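Local structure of probable glucarate dehydratase (Mycobacterium smegmatis str. MC2 155, 3VDG) at residues T36-A41 / R58-L63; G73-D78 / F136-V141; A171-K176 / R202-E207. The protein probably catalyses the metal-dependent dehydration of glucarate to a keto-deoxy acid, as a member of the enolase superfamily. All coordinates share one frame; numbering follows the deposited sequence.

Overall arrangement
Contacts 1 and 2 sit side by side in the N-terminal part of the chain, their centres about 9 Å apart, and share the three-stranded antiparallel sheet of strands 30-41, 55-65 and 70-75. Contact 1 pairs the first two strands; contact 2 lays the third against helix 131-151, and a salt bridge from R58 to E74 ties the two together. Contact 3 follows later in the chain, where strand 166-174 meets helix 194-208 at the start of the barrel; its centre lies about 26 Å from that of contact 1 and 28 Å from that of contact 2. Together they sample the capping domain and the barrel expected of an enolase-superfamily member.

Contact 1: T36-A41 / R58-L63; sequences TPVAFA and RAVIQL
T36 and V60 form a hydrogen-bonded antiparallel pair, and V38 and R58 form the next one, with P37 and A59 as the non-hydrogen-bonded pair between them. Four backbone bonds hold the two strands. T36 N reaches V60 O at 2.8 Å and V60 N returns to T36 O. V38 N gives the shortest bond, 2.7 Å to R58 O, and R58 N answers to V38 O at 3.1 Å. In the pair between, P37 CA makes a CA-H...O contact of 3.3 Å with R58 O, and A59 CA makes a like one with T36 O.

The side-chain contacts lie on the face that carries T36, V38, R58 and V60. V38 CG2 comes close to R58 O, at 3.4 Å, and meets R58 CB, while V38 CG1 lies beside V60 CG2. F40 CG sits between its own backbone N and carbonyl carbon (chi1 51°), a rotation that turns the ring back towards R58. The ring presents its edge: CE1 of F40 is 3.5 Å from CG of R58, nearly in the ring plane. Bends at chi2 and chi3 then carry the guanidinium away to E74 and S351.

One water links the side chains, lying 2.6 Å from T36 OG1 and 2.8 Å from Q62 OE1, to which it probably donates; the amide nitrogen of Q62 is bonded to E407.

Helix 407-420 touches T36, P37 and V38. The chemistry thus divides R58: its aliphatic stem packs against the phenyl edge on one face of the sheet, while its charge is probably balanced largely by E74, with S351 a further partner.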
loop_
_atom_site.group_PDB
_atom_site.type_symbol
_atom_site.label_atom_id
_atom_site.label_comp_id
_atom_site.label_asym_id
_atom_site.label_seq_id
_atom_site.Cartn_x
_atom_site.Cartn_y
_atom_site.Cartn_z
ATOM N N THR A 36 -12.884 -26.324 4.839
ATOM C CA THR A 36 -13.847 -27.244 4.233
ATOM C C THR A 36 -13.749 -27.192 2.707
ATOM O O THR A 36 -14.164 -26.208 2.089
ATOM C CB THR A 36 -15.297 -26.867 4.618
ATOM O OG1 THR A 36 -15.401 -26.776 6.043
ATOM C CG2 THR A 36 -16.299 -27.918 4.118
ATOM N N PRO A 37 -13.214 -28.257 2.088
ATOM C CA PRO A 37 -13.227 -28.254 0.615
ATOM C C PRO A 37 -14.645 -28.482 0.078
ATOM O O PRO A 37 -15.407 -29.252 0.656
ATOM C CB PRO A 37 -12.240 -29.386 0.236
ATOM C CG PRO A 37 -12.053 -30.207 1.470
ATOM C CD PRO A 37 -12.464 -29.390 2.670
ATOM N N VAL A 38 -15.020 -27.765 -0.980
ATOM C CA VAL A 38 -16.337 -27.902 -1.585
ATOM C C VAL A 38 -16.187 -28.066 -3.097
ATOM O O VAL A 38 -15.134 -27.748 -3.657
ATOM C CB VAL A 38 -17.208 -26.667 -1.302
ATOM C CG1 VAL A 38 -17.420 -26.520 0.208
ATOM C CG2 VAL A 38 -16.558 -25.411 -1.897
ATOM N N ALA A 39 -17.231 -28.561 -3.759
ATOM C CA ALA A 39 -17.228 -28.664 -5.227
ATOM C C ALA A 39 -18.601 -28.265 -5.731
ATOM O O ALA A 39 -19.622 -28.581 -5.116
ATOM C CB ALA A 39 -16.856 -30.081 -5.679
ATOM N N PHE A 40 -18.628 -27.531 -6.834
ATOM C CA PHE A 40 -19.874 -27.092 -7.423
ATOM C C PHE A 40 -19.816 -27.278 -8.941
ATOM O O PHE A 40 -18.750 -27.203 -9.532
ATOM C CB PHE A 40 -20.163 -25.624 -7.058
ATOM C CG PHE A 40 -19.020 -24.680 -7.343
ATOM C CD1 PHE A 40 -17.997 -24.513 -6.429
ATOM C CD2 PHE A 40 -18.993 -23.927 -8.509
ATOM C CE1 PHE A 40 -16.953 -23.640 -6.681
ATOM C CE2 PHE A 40 -17.944 -23.048 -8.766
ATOM C CZ PHE A 40 -16.924 -22.908 -7.847
ATOM N N ALA A 41 -20.971 -27.533 -9.544
ATOM C CA ALA A 41 -21.087 -27.804 -10.978
ATOM C C ALA A 41 -20.569 -26.673 -11.842
ATOM O O ALA A 41 -20.817 -25.482 -11.576
ATOM C CB ALA A 41 -22.529 -28.123 -11.359
ATOM N N ARG A 58 -13.227 -25.439 -4.367
ATOM C CA ARG A 58 -12.767 -24.314 -3.523
ATOM C C ARG A 58 -12.633 -24.827 -2.093
ATOM O O ARG A 58 -13.158 -25.904 -1.763
ATOM C CB ARG A 58 -13.743 -23.135 -3.568
ATOM C CG ARG A 58 -14.031 -22.618 -4.972
ATOM C CD ARG A 58 -12.850 -21.869 -5.564
ATOM N NE ARG A 58 -12.753 -20.507 -5.031
ATOM C CZ ARG A 58 -11.802 -19.659 -5.373
ATOM N NH1 ARG A 58 -10.860 -20.029 -6.253
ATOM N NH2 ARG A 58 -11.793 -18.445 -4.841
ATOM N N ALA A 59 -11.883 -24.101 -1.268
ATOM C CA ALA A 59 -11.774 -24.414 0.159
ATOM C C ALA A 59 -12.337 -23.222 0.919
ATOM O O ALA A 59 -11.989 -22.074 0.645
ATOM C CB ALA A 59 -10.325 -24.682 0.559
ATOM N N VAL A 60 -13.253 -23.500 1.829
ATOM C CA VAL A 60 -13.837 -22.471 2.696
ATOM C C VAL A 60 -13.082 -22.462 4.007
ATOM O O VAL A 60 -12.886 -23.523 4.642
ATOM C CB VAL A 60 -15.318 -22.764 2.955
ATOM C CG1 VAL A 60 -15.862 -21.858 4.067
ATOM C CG2 VAL A 60 -16.115 -22.591 1.657
ATOM N N ILE A 61 -12.620 -21.277 4.403
ATOM C CA ILE A 61 -11.962 -21.080 5.690
ATOM C C ILE A 61 -12.942 -20.448 6.654
ATOM O O ILE A 61 -13.541 -19.417 6.354
ATOM C CB ILE A 61 -10.701 -20.175 5.607
ATOM C CG1 ILE A 61 -9.492 -20.954 5.082
ATOM C CG2 ILE A 61 -10.304 -19.662 6.991
ATOM C CD1 ILE A 61 -9.591 -21.326 3.626
ATOM N N GLN A 62 -13.118 -21.088 7.806
ATOM C CA GLN A 62 -13.867 -20.485 8.910
ATOM C C GLN A 62 -12.831 -20.263 9.996
ATOM O O GLN A 62 -12.241 -21.220 10.519
ATOM C CB GLN A 62 -14.989 -21.411 9.387
ATOM C CG GLN A 62 -16.257 -21.325 8.543
ATOM C CD GLN A 62 -17.232 -22.457 8.842
ATOM O OE1 GLN A 62 -16.904 -23.628 8.664
ATOM N NE2 GLN A 62 -18.430 -22.108 9.295
ATOM N N LEU A 63 -12.548 -18.998 10.288
ATOM C CA LEU A 63 -11.453 -18.675 11.192
ATOM C C LEU A 63 -12.097 -18.312 12.528
ATOM O O LEU A 63 -12.820 -17.322 12.618
ATOM C CB LEU A 63 -10.639 -17.494 10.639
ATOM C CG LEU A 63 -9.472 -17.056 11.523
ATOM C CD1 LEU A 63 -8.397 -18.126 11.493
ATOM C CD2 LEU A 63 -8.882 -15.714 11.093
HETATM O O HOH W 1 -14.897 -24.337 6.891
#

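Contact 2: G73-D78 / F136-V141; sequences GETYAD and FSPFEV
T75 meets P138 with CB and its methyl, and its first torsion explains how: OG1 lies anti to the backbone N (chi1 -178°), which puts CG2 between N and the carbonyl carbon and sends the hydroxyl to H81 instead. CB of T75 is 3.8 Å and CG2 of T75 3.9 Å from CG of P138. The proline ring crosses the threonine obliquely and brings its CB to within 4.0 Å of E74 N.

Further back along the strand the backbones themselves come close. G73 CA directs a C-H at P138 O, 3.6 Å away with an angle of 162° at the hydrogen, and CG1 of V141, one helical turn on, touches the same CA at 4.2 Å. With no side chain at G73, the strand can approach the helix this closely.

No direct hydrogen bond joins the segments. A water does so, donating to E74 O at 2.8 Å and to S137 OG, whose hydroxyl is also bonded to H317 O.

I61 of the neighbouring strand packs on P138 too. E74 points away from the helix, where its carboxylate takes R58 and the backbone N of L348 and S351. The strand therefore separates two chemistries: a mostly apolar side, bar the bridging water and the T75 hydroxyl, seated on a helix kinked at its proline, and a charged side whose carboxylate is probably kept ionised by R58 and these N-H groups.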
loop_
_atom_site.group_PDB
_atom_site.type_symbol
_atom_site.label_atom_id
_atom_site.label_comp_id
_atom_site.label_asym_id
_atom_site.label_seq_id
_atom_site.Cartn_x
_atom_site.Cartn_y
_atom_site.Cartn_z
ATOM N N GLY A 73 -13.045 -16.923 4.676
ATOM C CA GLY A 73 -12.149 -16.707 3.544
ATOM C C GLY A 73 -12.429 -17.839 2.558
ATOM O O GLY A 73 -13.076 -18.836 2.917
ATOM N N GLU A 74 -11.910 -17.717 1.337
ATOM C CA GLU A 74 -12.160 -18.723 0.300
ATOM C C GLU A 74 -10.950 -18.771 -0.599
ATOM O O GLU A 74 -10.366 -17.727 -0.929
ATOM C CB GLU A 74 -13.402 -18.352 -0.523
ATOM C CG GLU A 74 -13.746 -19.347 -1.638
ATOM C CD GLU A 74 -14.864 -18.842 -2.548
ATOM O OE1 GLU A 74 -15.751 -18.089 -2.086
ATOM O OE2 GLU A 74 -14.873 -19.208 -3.743
ATOM N N THR A 75 -10.562 -19.980 -0.995
ATOM C CA THR A 75 -9.350 -20.149 -1.788
ATOM C C THR A 75 -9.471 -21.418 -2.641
ATOM O O THR A 75 -10.552 -22.028 -2.710
ATOM C CB THR A 75 -8.132 -20.216 -0.828
ATOM O OG1 THR A 75 -6.910 -20.336 -1.572
ATOM C CG2 THR A 75 -8.266 -21.393 0.106
ATOM N N TYR A 76 -8.383 -21.810 -3.291
ATOM C CA TYR A 76 -8.348 -23.047 -4.095
ATOM C C TYR A 76 -8.418 -24.285 -3.202
ATOM O O TYR A 76 -8.273 -24.184 -1.986
ATOM C CB TYR A 76 -7.047 -23.080 -4.934
ATOM C CG TYR A 76 -6.695 -21.712 -5.505
ATOM C CD1 TYR A 76 -7.434 -21.174 -6.564
ATOM C CD2 TYR A 76 -5.659 -20.945 -4.955
ATOM C CE1 TYR A 76 -7.144 -19.900 -7.083
ATOM C CE2 TYR A 76 -5.364 -19.670 -5.451
ATOM C CZ TYR A 76 -6.105 -19.155 -6.514
ATOM O OH TYR A 76 -5.828 -17.903 -7.019
ATOM N N ALA A 77 -8.594 -25.462 -3.802
ATOM C CA ALA A 77 -8.680 -26.700 -3.015
ATOM C C ALA A 77 -7.826 -27.853 -3.520
ATOM O O ALA A 77 -8.085 -29.005 -3.170
ATOM C CB ALA A 77 -10.124 -27.156 -2.890
ATOM N N ASP A 78 -6.809 -27.570 -4.324
ATOM C CA ASP A 78 -5.879 -28.643 -4.703
ATOM C C ASP A 78 -5.295 -29.328 -3.464
ATOM O O ASP A 78 -5.132 -28.704 -2.427
ATOM C CB ASP A 78 -4.747 -28.114 -5.588
ATOM C CG ASP A 78 -5.214 -27.757 -7.008
ATOM O OD1 ASP A 78 -6.442 -27.701 -7.277
ATOM O OD2 ASP A 78 -4.332 -27.521 -7.866
ATOM N N PHE A 136 -1.671 -17.321 2.624
ATOM C CA PHE A 136 -2.025 -16.244 3.555
ATOM C C PHE A 136 -3.369 -15.629 3.186
ATOM O O PHE A 136 -4.191 -15.327 4.053
ATOM C CB PHE A 136 -0.903 -15.191 3.517
ATOM C CG PHE A 136 -1.208 -13.891 4.231
ATOM C CD1 PHE A 136 -1.557 -13.864 5.577
ATOM C CD2 PHE A 136 -1.057 -12.673 3.563
ATOM C CE1 PHE A 136 -1.805 -12.657 6.227
ATOM C CE2 PHE A 136 -1.303 -11.468 4.204
ATOM C CZ PHE A 136 -1.673 -11.458 5.544
ATOM N N SER A 137 -3.599 -15.451 1.889
ATOM C CA SER A 137 -4.795 -14.751 1.435
ATOM C C SER A 137 -6.114 -15.068 2.184
ATOM O O SER A 137 -6.735 -14.162 2.748
ATOM C CB SER A 137 -4.979 -14.966 -0.077
ATOM O OG SER A 137 -6.137 -14.292 -0.508
ATOM N N PRO A 138 -6.577 -16.342 2.167
ATOM C CA PRO A 138 -7.874 -16.608 2.808
ATOM C C PRO A 138 -7.892 -16.322 4.313
ATOM O O PRO A 138 -8.940 -15.954 4.870
ATOM C CB PRO A 138 -8.084 -18.118 2.580
ATOM C CG PRO A 138 -6.704 -18.667 2.382
ATOM C CD PRO A 138 -5.971 -17.572 1.619
ATOM N N PHE A 139 -6.758 -16.492 4.975
ATOM C CA PHE A 139 -6.698 -16.170 6.401
ATOM C C PHE A 139 -6.755 -14.671 6.623
ATOM O O PHE A 139 -7.386 -14.198 7.577
ATOM C CB PHE A 139 -5.462 -16.772 7.055
ATOM C CG PHE A 139 -5.470 -18.263 7.048
ATOM C CD1 PHE A 139 -6.278 -18.970 7.938
ATOM C CD2 PHE A 139 -4.710 -18.964 6.123
ATOM C CE1 PHE A 139 -6.330 -20.357 7.907
ATOM C CE2 PHE A 139 -4.746 -20.358 6.099
ATOM C CZ PHE A 139 -5.550 -21.050 6.997
ATOM N N GLU A 140 -6.108 -13.920 5.735
ATOM C CA GLU A 140 -6.142 -12.460 5.821
ATOM C C GLU A 140 -7.559 -11.961 5.587
ATOM O O GLU A 140 -8.029 -11.051 6.267
ATOM C CB GLU A 140 -5.196 -11.841 4.786
ATOM C CG GLU A 140 -4.967 -10.351 4.964
ATOM C CD GLU A 140 -5.789 -9.479 4.012
ATOM O OE1 GLU A 140 -6.705 -9.994 3.320
ATOM O OE2 GLU A 140 -5.512 -8.256 3.955
ATOM N N VAL A 141 -8.255 -12.544 4.620
ATOM C CA VAL A 141 -9.638 -12.102 4.336
ATOM C C VAL A 141 -10.523 -12.416 5.550
ATOM O O VAL A 141 -11.305 -11.580 5.986
ATOM C CB VAL A 141 -10.207 -12.762 3.059
ATOM C CG1 VAL A 141 -11.717 -12.543 2.948
ATOM C CG2 VAL A 141 -9.519 -12.187 1.806
HETATM O O HOH W 2 -8.624 -15.645 -0.176
#

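Contact 3: A171-K176 / R202-E207; sequences AYLFYK and RRMIDE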
loop_
_atom_site.group_PDB
_atom_site.type_symbol
_atom_site.label_atom_id
_atom_site.label_comp_id
_atom_site.label_asym_id
_atom_site.label_seq_id
_atom_site.Cartn_x
_atom_site.Cartn_y
_atom_site.Cartn_z
ATOM N N ALA A 171 -19.234 -9.486 -18.432
ATOM C CA ALA A 171 -19.775 -10.764 -18.889
ATOM C C ALA A 171 -18.571 -11.590 -19.366
ATOM O O ALA A 171 -17.866 -11.180 -20.291
ATOM C CB ALA A 171 -20.712 -10.505 -20.071
ATOM N N TYR A 172 -18.327 -12.734 -18.735
ATOM C CA TYR A 172 -17.151 -13.544 -19.041
ATOM C C TYR A 172 -17.579 -14.688 -19.979
ATOM O O TYR A 172 -18.089 -15.701 -19.522
ATOM C CB TYR A 172 -16.569 -14.111 -17.734
ATOM C CG TYR A 172 -15.098 -14.496 -17.803
ATOM C CD1 TYR A 172 -14.504 -14.866 -19.010
ATOM C CD2 TYR A 172 -14.308 -14.507 -16.652
ATOM C CE1 TYR A 172 -13.165 -15.224 -19.077
ATOM C CE2 TYR A 172 -12.963 -14.861 -16.711
ATOM C CZ TYR A 172 -12.400 -15.222 -17.921
ATOM O OH TYR A 172 -11.072 -15.571 -17.985
ATOM N N LEU A 173 -17.399 -14.490 -21.290
ATOM C CA LEU A 173 -17.840 -15.436 -22.323
ATOM C C LEU A 173 -16.771 -16.506 -22.630
ATOM O O LEU A 173 -15.577 -16.212 -22.627
ATOM C CB LEU A 173 -18.151 -14.661 -23.626
ATOM C CG LEU A 173 -19.081 -13.448 -23.504
ATOM C CD1 LEU A 173 -19.454 -12.873 -24.872
ATOM C CD2 LEU A 173 -20.347 -13.798 -22.720
ATOM N N PHE A 174 -17.223 -17.731 -22.909
ATOM C CA PHE A 174 -16.341 -18.845 -23.244
ATOM C C PHE A 174 -16.929 -19.616 -24.430
ATOM O O PHE A 174 -18.132 -19.840 -24.507
ATOM C CB PHE A 174 -16.303 -19.855 -22.099
ATOM C CG PHE A 174 -15.482 -19.426 -20.908
ATOM C CD1 PHE A 174 -16.019 -18.570 -19.948
ATOM C CD2 PHE A 174 -14.205 -19.926 -20.722
ATOM C CE1 PHE A 174 -15.280 -18.205 -18.836
ATOM C CE2 PHE A 174 -13.453 -19.569 -19.605
ATOM C CZ PHE A 174 -14.001 -18.701 -18.660
ATOM N N TYR A 175 -16.075 -20.045 -25.340
ATOM C CA TYR A 175 -16.452 -21.160 -26.212
ATOM C C TYR A 175 -16.711 -22.350 -25.289
ATOM O O TYR A 175 -15.993 -22.526 -24.292
ATOM C CB TYR A 175 -15.285 -21.460 -27.162
ATOM C CG TYR A 175 -15.027 -20.326 -28.133
ATOM C CD1 TYR A 175 -15.901 -20.079 -29.189
ATOM C CD2 TYR A 175 -13.946 -19.474 -27.965
ATOM C CE1 TYR A 175 -15.676 -19.036 -30.083
ATOM C CE2 TYR A 175 -13.705 -18.435 -28.849
ATOM C CZ TYR A 175 -14.575 -18.224 -29.910
ATOM O OH TYR A 175 -14.336 -17.200 -30.800
ATOM N N LYS A 176 -17.729 -23.158 -25.588
ATOM C CA LYS A 176 -18.051 -24.299 -24.736
ATOM C C LYS A 176 -18.763 -25.393 -25.534
ATOM O O LYS A 176 -19.492 -25.101 -26.486
ATOM C CB LYS A 176 -18.950 -23.870 -23.545
ATOM C CG LYS A 176 -20.321 -23.340 -23.953
ATOM C CD LYS A 176 -21.155 -22.812 -22.775
ATOM C CE LYS A 176 -21.538 -23.908 -21.798
ATOM N NZ LYS A 176 -22.328 -25.000 -22.448
ATOM N N ARG A 202 -26.027 -12.511 -25.099
ATOM C CA ARG A 202 -27.391 -12.010 -24.915
ATOM C C ARG A 202 -28.047 -12.626 -23.688
ATOM O O ARG A 202 -28.683 -11.926 -22.888
ATOM C CB ARG A 202 -28.247 -12.301 -26.146
ATOM C CG ARG A 202 -27.929 -11.451 -27.350
ATOM C CD ARG A 202 -28.933 -11.742 -28.455
ATOM N NE ARG A 202 -28.450 -11.333 -29.769
ATOM C CZ ARG A 202 -28.339 -10.067 -30.151
ATOM N NH1 ARG A 202 -28.666 -9.092 -29.313
ATOM N NH2 ARG A 202 -27.898 -9.776 -31.364
ATOM N N ARG A 203 -27.896 -13.939 -23.536
ATOM C CA ARG A 203 -28.495 -14.639 -22.417
ATOM C C ARG A 203 -27.905 -14.117 -21.108
ATOM O O ARG A 203 -28.625 -13.840 -20.159
ATOM C CB ARG A 203 -28.262 -16.144 -22.549
ATOM C CG ARG A 203 -29.027 -16.999 -21.548
ATOM C CD ARG A 203 -28.896 -18.485 -21.879
ATOM N NE ARG A 203 -29.807 -19.322 -21.093
ATOM C CZ ARG A 203 -29.489 -19.917 -19.941
ATOM N NH1 ARG A 203 -28.281 -19.779 -19.416
ATOM N NH2 ARG A 203 -30.383 -20.658 -19.305
ATOM N N MET A 204 -26.585 -13.973 -21.065
ATOM C CA MET A 204 -25.903 -13.555 -19.834
ATOM C C MET A 204 -26.217 -12.098 -19.479
ATOM O O MET A 204 -26.496 -11.759 -18.323
ATOM C CB MET A 204 -24.395 -13.750 -19.990
ATOM C CG MET A 204 -23.637 -13.805 -18.680
ATOM S SD MET A 204 -21.843 -13.906 -18.964
ATOM C CE MET A 204 -21.677 -15.622 -19.419
ATOM N N ILE A 205 -26.194 -11.232 -20.477
ATOM C CA ILE A 205 -26.447 -9.823 -20.242
ATOM C C ILE A 205 -27.919 -9.494 -19.930
ATOM O O ILE A 205 -28.199 -8.579 -19.156
ATOM C CB ILE A 205 -25.935 -8.978 -21.408
ATOM C CG1 ILE A 205 -24.390 -8.996 -21.411
ATOM C CG2 ILE A 205 -26.460 -7.556 -21.306
ATOM C CD1 ILE A 205 -23.772 -8.548 -22.713
ATOM N N ASP A 206 -28.854 -10.240 -20.516
ATOM C CA ASP A 206 -30.273 -10.141 -20.124
ATOM C C ASP A 206 -30.437 -10.467 -18.649
ATOM O O ASP A 206 -31.229 -9.847 -17.961
ATOM C CB ASP A 206 -31.142 -11.116 -20.926
ATOM C CG ASP A 206 -31.380 -10.649 -22.354
ATOM O OD1 ASP A 206 -31.029 -9.495 -22.656
ATOM O OD2 ASP A 206 -31.910 -11.435 -23.173
ATOM N N GLU A 207 -29.707 -11.468 -18.171
ATOM C CA GLU A 207 -29.863 -11.922 -16.798
ATOM C C GLU A 207 -29.116 -11.007 -15.794
ATOM O O GLU A 207 -29.656 -10.670 -14.747
ATOM C CB GLU A 207 -29.445 -13.395 -16.699
ATOM C CG GLU A 207 -29.193 -13.954 -15.309
ATOM C CD GLU A 207 -30.457 -14.333 -14.571
ATOM O OE1 GLU A 207 -31.564 -14.046 -15.077
ATOM O OE2 GLU A 207 -30.335 -14.918 -13.474
#
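M204 reaches from the helix across to the strand, its chain extended through chi2 (-176°) and then bent at chi3, so that the sulfur and the terminal methyl touch different residues. SD of M204 lies 3.8 Å from CB of A171 and 3.7 Å from the backbone N of Y172. The methyl turns along the strand: CE of M204 is 3.6 Å from Y172 O and 4.0 Å from CD2 of L173. Beside this, I205 offers CG1 to A171 CB at 4.2 Å. Y172 points its CB the other way, and its hydroxyl bonds to K216.

Strand 166-174, helix 194-208 and strand 213-216 form a beta-alpha-beta unit, and M204 with I205 belongs to the helix face laid on the strands; I213 of the next strand packs on L173 and I205. W375 touches M204 and gives its indole N-H to Y172 O. The contact between the segments is van der Waals and hydrophobic, with no hydrogen bond across it, while the Y172 side chain lies on the far side of the strand, about 4 Å (nearest atoms) from acetate and formate that probably came from the crystallisation liquor but may mark a pocket.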